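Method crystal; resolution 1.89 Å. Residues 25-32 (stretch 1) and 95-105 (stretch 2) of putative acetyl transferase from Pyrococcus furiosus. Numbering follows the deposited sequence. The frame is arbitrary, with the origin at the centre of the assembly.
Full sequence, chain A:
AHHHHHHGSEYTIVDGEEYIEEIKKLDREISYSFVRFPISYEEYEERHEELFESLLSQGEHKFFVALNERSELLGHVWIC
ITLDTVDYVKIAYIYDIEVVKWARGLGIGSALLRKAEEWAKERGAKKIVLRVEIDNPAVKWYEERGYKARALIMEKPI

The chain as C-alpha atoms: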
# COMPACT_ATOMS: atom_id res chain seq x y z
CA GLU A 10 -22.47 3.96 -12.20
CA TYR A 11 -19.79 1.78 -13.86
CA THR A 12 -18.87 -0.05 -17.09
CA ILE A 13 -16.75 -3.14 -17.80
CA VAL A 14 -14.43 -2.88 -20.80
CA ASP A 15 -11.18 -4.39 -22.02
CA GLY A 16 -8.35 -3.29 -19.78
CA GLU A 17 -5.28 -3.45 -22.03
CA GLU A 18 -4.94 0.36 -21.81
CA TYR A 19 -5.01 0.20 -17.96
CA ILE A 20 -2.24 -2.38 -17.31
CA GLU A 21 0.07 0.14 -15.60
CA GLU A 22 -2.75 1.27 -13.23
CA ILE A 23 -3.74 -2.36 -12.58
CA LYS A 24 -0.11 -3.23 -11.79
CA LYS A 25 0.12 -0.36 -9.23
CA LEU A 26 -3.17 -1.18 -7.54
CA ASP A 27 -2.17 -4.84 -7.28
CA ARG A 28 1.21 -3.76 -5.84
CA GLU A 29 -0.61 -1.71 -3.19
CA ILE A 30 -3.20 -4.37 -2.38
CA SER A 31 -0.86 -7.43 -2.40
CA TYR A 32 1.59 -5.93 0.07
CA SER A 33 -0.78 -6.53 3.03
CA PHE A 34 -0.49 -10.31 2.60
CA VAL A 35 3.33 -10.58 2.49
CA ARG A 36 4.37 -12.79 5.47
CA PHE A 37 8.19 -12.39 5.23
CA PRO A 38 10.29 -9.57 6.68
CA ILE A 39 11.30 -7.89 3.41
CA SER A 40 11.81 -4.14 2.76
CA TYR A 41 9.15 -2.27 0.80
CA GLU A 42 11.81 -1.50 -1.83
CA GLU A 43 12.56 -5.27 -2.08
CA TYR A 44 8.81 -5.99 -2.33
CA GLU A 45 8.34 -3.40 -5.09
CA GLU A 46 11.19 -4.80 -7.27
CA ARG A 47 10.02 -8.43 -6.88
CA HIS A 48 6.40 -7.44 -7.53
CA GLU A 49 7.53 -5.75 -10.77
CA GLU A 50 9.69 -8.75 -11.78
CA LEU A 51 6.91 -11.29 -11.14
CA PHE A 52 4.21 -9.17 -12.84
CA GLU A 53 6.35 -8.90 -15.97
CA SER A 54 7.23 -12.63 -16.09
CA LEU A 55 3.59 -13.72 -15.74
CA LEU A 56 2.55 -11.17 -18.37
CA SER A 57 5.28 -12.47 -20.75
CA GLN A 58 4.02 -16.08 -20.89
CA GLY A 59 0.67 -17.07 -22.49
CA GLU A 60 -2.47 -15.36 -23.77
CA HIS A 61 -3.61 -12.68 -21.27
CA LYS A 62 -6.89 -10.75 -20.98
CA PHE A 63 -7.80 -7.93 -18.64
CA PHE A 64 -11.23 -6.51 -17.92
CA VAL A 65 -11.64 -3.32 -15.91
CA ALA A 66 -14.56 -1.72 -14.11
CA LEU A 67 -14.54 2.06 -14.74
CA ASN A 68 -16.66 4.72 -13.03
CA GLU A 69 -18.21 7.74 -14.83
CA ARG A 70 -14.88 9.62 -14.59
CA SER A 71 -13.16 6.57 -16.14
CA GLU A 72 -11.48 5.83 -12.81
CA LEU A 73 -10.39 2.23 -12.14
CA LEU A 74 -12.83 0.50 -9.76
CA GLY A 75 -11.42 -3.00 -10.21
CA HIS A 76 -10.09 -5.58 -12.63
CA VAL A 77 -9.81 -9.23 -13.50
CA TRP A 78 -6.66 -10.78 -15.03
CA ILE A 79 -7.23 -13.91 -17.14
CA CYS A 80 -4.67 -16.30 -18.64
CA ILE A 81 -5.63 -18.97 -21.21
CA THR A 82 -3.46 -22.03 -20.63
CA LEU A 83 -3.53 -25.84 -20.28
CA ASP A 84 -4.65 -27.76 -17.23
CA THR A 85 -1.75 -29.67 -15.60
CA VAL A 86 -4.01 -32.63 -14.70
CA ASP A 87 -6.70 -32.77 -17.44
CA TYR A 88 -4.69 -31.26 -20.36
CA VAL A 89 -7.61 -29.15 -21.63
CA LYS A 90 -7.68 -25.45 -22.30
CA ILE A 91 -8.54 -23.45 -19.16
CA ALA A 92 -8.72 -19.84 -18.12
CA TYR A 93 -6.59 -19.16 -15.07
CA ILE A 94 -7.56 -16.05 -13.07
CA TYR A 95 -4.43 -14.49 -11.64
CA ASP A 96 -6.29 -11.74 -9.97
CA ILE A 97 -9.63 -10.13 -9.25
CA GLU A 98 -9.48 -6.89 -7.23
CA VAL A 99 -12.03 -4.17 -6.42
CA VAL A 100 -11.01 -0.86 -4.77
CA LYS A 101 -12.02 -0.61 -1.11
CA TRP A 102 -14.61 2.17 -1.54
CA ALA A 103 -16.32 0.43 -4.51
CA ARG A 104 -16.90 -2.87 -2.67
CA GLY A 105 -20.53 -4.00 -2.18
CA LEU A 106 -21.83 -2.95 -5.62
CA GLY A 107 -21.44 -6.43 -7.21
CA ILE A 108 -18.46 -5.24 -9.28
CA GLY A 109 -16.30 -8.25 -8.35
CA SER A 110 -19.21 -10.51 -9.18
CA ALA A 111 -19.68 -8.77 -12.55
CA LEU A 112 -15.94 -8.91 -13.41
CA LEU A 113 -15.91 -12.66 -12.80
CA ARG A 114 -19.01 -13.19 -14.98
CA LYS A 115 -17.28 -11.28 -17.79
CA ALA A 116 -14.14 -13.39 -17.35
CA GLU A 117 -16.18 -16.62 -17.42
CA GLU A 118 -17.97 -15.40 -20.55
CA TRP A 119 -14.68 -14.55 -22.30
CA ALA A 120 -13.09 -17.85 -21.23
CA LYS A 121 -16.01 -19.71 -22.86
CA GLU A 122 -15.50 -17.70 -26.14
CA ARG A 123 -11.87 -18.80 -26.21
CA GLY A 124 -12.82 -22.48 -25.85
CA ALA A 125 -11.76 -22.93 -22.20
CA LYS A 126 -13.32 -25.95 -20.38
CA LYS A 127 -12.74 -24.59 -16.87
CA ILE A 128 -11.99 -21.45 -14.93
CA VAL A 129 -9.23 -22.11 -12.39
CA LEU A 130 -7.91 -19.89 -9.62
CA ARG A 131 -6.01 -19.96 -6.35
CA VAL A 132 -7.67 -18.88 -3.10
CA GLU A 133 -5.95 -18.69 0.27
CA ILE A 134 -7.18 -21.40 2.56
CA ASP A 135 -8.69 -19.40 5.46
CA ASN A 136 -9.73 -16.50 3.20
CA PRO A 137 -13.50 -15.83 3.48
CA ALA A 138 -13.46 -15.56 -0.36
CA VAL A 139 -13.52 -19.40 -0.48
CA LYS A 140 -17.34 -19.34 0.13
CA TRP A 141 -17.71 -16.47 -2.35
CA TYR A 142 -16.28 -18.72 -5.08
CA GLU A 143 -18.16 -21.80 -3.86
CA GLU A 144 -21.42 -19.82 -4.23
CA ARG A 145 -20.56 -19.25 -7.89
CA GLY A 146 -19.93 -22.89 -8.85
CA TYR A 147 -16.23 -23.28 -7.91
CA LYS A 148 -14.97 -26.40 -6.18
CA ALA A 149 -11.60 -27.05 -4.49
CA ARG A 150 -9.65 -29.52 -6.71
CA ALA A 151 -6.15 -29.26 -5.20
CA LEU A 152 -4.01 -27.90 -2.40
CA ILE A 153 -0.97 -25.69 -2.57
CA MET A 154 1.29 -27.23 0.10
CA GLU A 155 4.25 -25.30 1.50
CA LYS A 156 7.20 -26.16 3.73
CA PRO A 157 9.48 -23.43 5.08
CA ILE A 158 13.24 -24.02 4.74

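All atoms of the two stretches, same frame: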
# COMPACT_ATOMS: atom_id res chain seq x y z
N LYS A 25 -0.11 -1.17 -10.44
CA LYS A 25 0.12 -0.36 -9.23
C LYS A 25 -0.90 -0.63 -8.14
O LYS A 25 -0.55 -0.66 -6.95
CB LYS A 25 0.18 1.12 -9.57
CG LYS A 25 1.50 1.52 -10.21
CD LYS A 25 1.37 2.84 -11.00
CE LYS A 25 2.72 3.44 -11.30
N LEU A 26 -2.15 -0.84 -8.52
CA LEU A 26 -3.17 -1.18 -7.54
C LEU A 26 -2.91 -2.57 -6.93
O LEU A 26 -3.02 -2.76 -5.71
CB LEU A 26 -4.55 -1.11 -8.20
CG LEU A 26 -5.78 -1.48 -7.39
CD1 LEU A 26 -5.90 -0.67 -6.13
CD2 LEU A 26 -7.01 -1.30 -8.28
N ASP A 27 -2.55 -3.53 -7.77
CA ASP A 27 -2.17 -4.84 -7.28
C ASP A 27 -0.93 -4.79 -6.37
O ASP A 27 -0.87 -5.51 -5.40
CB ASP A 27 -1.91 -5.77 -8.44
CG ASP A 27 -1.47 -7.15 -7.99
OD1 ASP A 27 -2.26 -7.86 -7.33
OD2 ASP A 27 -0.33 -7.57 -8.23
N ARG A 28 0.04 -3.96 -6.71
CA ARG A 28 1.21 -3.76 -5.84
C ARG A 28 0.78 -3.26 -4.46
O ARG A 28 1.25 -3.76 -3.44
CB ARG A 28 2.15 -2.75 -6.47
CG ARG A 28 3.32 -2.34 -5.58
CD ARG A 28 4.41 -1.66 -6.33
NE ARG A 28 4.83 -2.50 -7.45
CZ ARG A 28 5.46 -2.07 -8.54
NH1 ARG A 28 5.80 -0.78 -8.69
NH2 ARG A 28 5.76 -2.95 -9.50
N GLU A 29 -0.12 -2.28 -4.44
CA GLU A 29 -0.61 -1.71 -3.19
C GLU A 29 -1.40 -2.74 -2.38
O GLU A 29 -1.15 -2.94 -1.18
CB GLU A 29 -1.46 -0.45 -3.48
CG GLU A 29 -2.03 0.27 -2.24
CD GLU A 29 -0.97 0.98 -1.40
OE1 GLU A 29 -1.07 0.96 -0.15
OE2 GLU A 29 -0.04 1.57 -1.97
N ILE A 30 -2.36 -3.38 -3.03
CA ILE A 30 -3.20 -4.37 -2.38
C ILE A 30 -2.39 -5.57 -1.84
O ILE A 30 -2.50 -5.94 -0.66
CB ILE A 30 -4.32 -4.85 -3.34
CG1 ILE A 30 -5.35 -3.73 -3.55
CG2 ILE A 30 -5.04 -6.10 -2.79
CD1 ILE A 30 -6.43 -4.07 -4.54
N SER A 31 -1.56 -6.16 -2.71
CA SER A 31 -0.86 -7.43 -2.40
C SER A 31 0.08 -7.31 -1.21
O SER A 31 0.35 -8.30 -0.53
CB SER A 31 -0.07 -7.92 -3.61
OG SER A 31 -0.94 -8.28 -4.64
N TYR A 32 0.57 -6.11 -0.96
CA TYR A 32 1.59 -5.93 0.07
C TYR A 32 1.08 -6.29 1.48
O TYR A 32 1.87 -6.68 2.33
CB TYR A 32 2.14 -4.50 0.06
CG TYR A 32 3.15 -4.28 1.13
CD1 TYR A 32 4.35 -4.96 1.12
CD2 TYR A 32 2.88 -3.43 2.20
CE1 TYR A 32 5.29 -4.78 2.12
CE2 TYR A 32 3.80 -3.24 3.21
CZ TYR A 32 5.00 -3.92 3.17
OH TYR A 32 5.92 -3.74 4.16
N TYR A 95 -5.53 -14.90 -12.50
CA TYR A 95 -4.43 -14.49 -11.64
C TYR A 95 -4.93 -13.62 -10.54
O TYR A 95 -4.48 -13.72 -9.40
CB TYR A 95 -3.38 -13.73 -12.44
CG TYR A 95 -2.42 -14.63 -13.17
CD1 TYR A 95 -2.25 -14.55 -14.54
CD2 TYR A 95 -1.67 -15.57 -12.46
CE1 TYR A 95 -1.35 -15.40 -15.20
CE2 TYR A 95 -0.77 -16.41 -13.11
CZ TYR A 95 -0.62 -16.32 -14.47
OH TYR A 95 0.27 -17.15 -15.10
N ASP A 96 -5.88 -12.76 -10.87
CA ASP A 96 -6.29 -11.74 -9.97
C ASP A 96 -7.71 -11.25 -10.25
O ASP A 96 -8.12 -11.17 -11.38
CB ASP A 96 -5.33 -10.56 -10.16
CG ASP A 96 -5.34 -9.63 -9.03
OD1 ASP A 96 -5.95 -9.96 -7.98
OD2 ASP A 96 -4.76 -8.54 -9.09
N ILE A 97 -8.43 -10.93 -9.18
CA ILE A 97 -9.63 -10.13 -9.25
C ILE A 97 -9.63 -9.21 -8.02
O ILE A 97 -9.51 -9.68 -6.89
CB ILE A 97 -10.88 -11.02 -9.36
CG1 ILE A 97 -12.15 -10.18 -9.43
CG2 ILE A 97 -10.96 -12.01 -8.21
CD1 ILE A 97 -13.24 -10.85 -10.23
N GLU A 98 -9.68 -7.91 -8.26
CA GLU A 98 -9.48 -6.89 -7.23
C GLU A 98 -10.49 -5.77 -7.45
O GLU A 98 -10.74 -5.37 -8.59
CB GLU A 98 -8.02 -6.36 -7.26
CG GLU A 98 -7.01 -7.33 -6.65
CD GLU A 98 -5.53 -7.03 -6.95
OE1 GLU A 98 -4.66 -7.77 -6.41
OE2 GLU A 98 -5.20 -6.09 -7.71
N VAL A 99 -11.12 -5.32 -6.37
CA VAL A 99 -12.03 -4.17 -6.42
C VAL A 99 -11.53 -3.16 -5.37
O VAL A 99 -11.14 -3.56 -4.28
CB VAL A 99 -13.49 -4.58 -6.17
CG1 VAL A 99 -14.42 -3.37 -6.10
CG2 VAL A 99 -13.96 -5.58 -7.24
N VAL A 100 -11.51 -1.88 -5.70
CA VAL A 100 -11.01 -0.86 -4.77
C VAL A 100 -11.92 -0.78 -3.55
O VAL A 100 -13.11 -0.99 -3.66
CB VAL A 100 -10.84 0.53 -5.41
CG1 VAL A 100 -9.82 0.47 -6.49
CG2 VAL A 100 -12.19 1.09 -5.94
N LYS A 101 -11.33 -0.48 -2.40
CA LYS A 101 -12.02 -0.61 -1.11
C LYS A 101 -13.34 0.16 -1.04
O LYS A 101 -14.32 -0.34 -0.51
CB LYS A 101 -11.09 -0.21 0.04
CG LYS A 101 -10.44 1.18 -0.09
CD LYS A 101 -9.50 1.45 1.08
CE LYS A 101 -8.55 2.58 0.78
NZ LYS A 101 -7.67 2.88 1.96
N TRP A 102 -13.38 1.35 -1.61
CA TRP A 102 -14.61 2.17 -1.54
C TRP A 102 -15.67 1.79 -2.58
O TRP A 102 -16.78 2.31 -2.53
CB TRP A 102 -14.29 3.66 -1.62
CG TRP A 102 -13.31 4.01 -2.65
CD1 TRP A 102 -11.96 4.05 -2.50
CD2 TRP A 102 -13.59 4.37 -4.00
NE1 TRP A 102 -11.38 4.42 -3.69
CE2 TRP A 102 -12.35 4.63 -4.62
CE3 TRP A 102 -14.76 4.51 -4.75
CZ2 TRP A 102 -12.25 5.02 -5.96
CZ3 TRP A 102 -14.66 4.90 -6.09
CH2 TRP A 102 -13.42 5.15 -6.67
N ALA A 103 -15.34 0.88 -3.51
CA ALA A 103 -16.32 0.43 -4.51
C ALA A 103 -16.83 -0.99 -4.22
O ALA A 103 -17.56 -1.58 -5.02
CB ALA A 103 -15.70 0.50 -5.90
N ARG A 104 -16.46 -1.53 -3.07
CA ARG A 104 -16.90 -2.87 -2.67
C ARG A 104 -18.37 -2.84 -2.25
O ARG A 104 -18.85 -1.83 -1.72
CB ARG A 104 -15.97 -3.45 -1.58
CG ARG A 104 -14.61 -3.93 -2.15
CD ARG A 104 -13.50 -4.12 -1.11
NE ARG A 104 -12.17 -4.27 -1.74
CZ ARG A 104 -11.00 -3.98 -1.14
NH1 ARG A 104 -9.86 -4.15 -1.80
NH2 ARG A 104 -10.96 -3.52 0.12
N GLY A 105 -19.11 -3.91 -2.54
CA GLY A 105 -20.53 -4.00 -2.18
C GLY A 105 -21.49 -3.48 -3.24
O GLY A 105 -22.67 -3.21 -2.93

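This is a small contact between a helix and the end of a strand, in which a cluster of three carboxylates sits beside a few apolar side chains and no clear hydrogen bond crosses from one stretch to the other. Helix 25-31 passes strand 95-99 at 84°, nearly perpendicular, with the axes 9.9 Å apart at closest approach. In keeping with this steep crossing, few residues touch, and the buried surface, both sides summed, is 299 Å². The backbones come nearest at Asp27 and Glu98, whose CA atoms are 7.6 Å apart; Leu26 CA and Val100 CA are separated by 8.3 Å.

Glu98 is the centre of the contact and contributes the largest covered area, 88 Å². Its CA-to-CB bond points toward the helix, and chi1 m with chi2 t extends the chain so that the carboxylate reaches Asp27. The CA-to-CB bond of Asp27 points sideways to the strand, but with chi1 t its carboxylate comes nearer: Asp27 OD1 lies 2.6 Å from Glu98 OE1. Oxygens this close suggest that one acid group is protonated and donates to the other; the coordinates do not say which. Asp96, two residues before Glu98 and on the same side of the strand, completes the cluster, with its OD2 3.1 Å from Asp27 OD1; these two atoms are both acceptors. Glu98 OE2 and Asp27 OD2 have hydrogen-bond partners elsewhere in the structure, which helps to accommodate these buried acids.

The apolar part draws on helical positions one turn apart. Leu26 points toward the strand, and its CD2 packs 3.8 Å from Val100 CG1; both residues are buried, and their branched hydrocarbon side chains pack against each other without needing polar partners. One turn later, Ile30 also points toward the strand. With chi1 m and chi2 t, its CD1 reaches 3.9 Å from Glu98 CB, so it packs against the aliphatic part of the glutamate, and 57 Å² of the residue is covered.

Ile30 CD1 also approaches Arg104 NH1 at 4.4 Å, lying at the edge of the guanidinium, near its plane. Arg104 NE and NH1 make weak hydrogen bonds to Val99 O, at 2.8 and 2.9 Å respectively. Ser31 adds little across the contact: its OG donates to Asp27 O at 2.9 Å, inside the helix. Within the strand, Asp96 and Glu98 point toward the helix and Val99 points away.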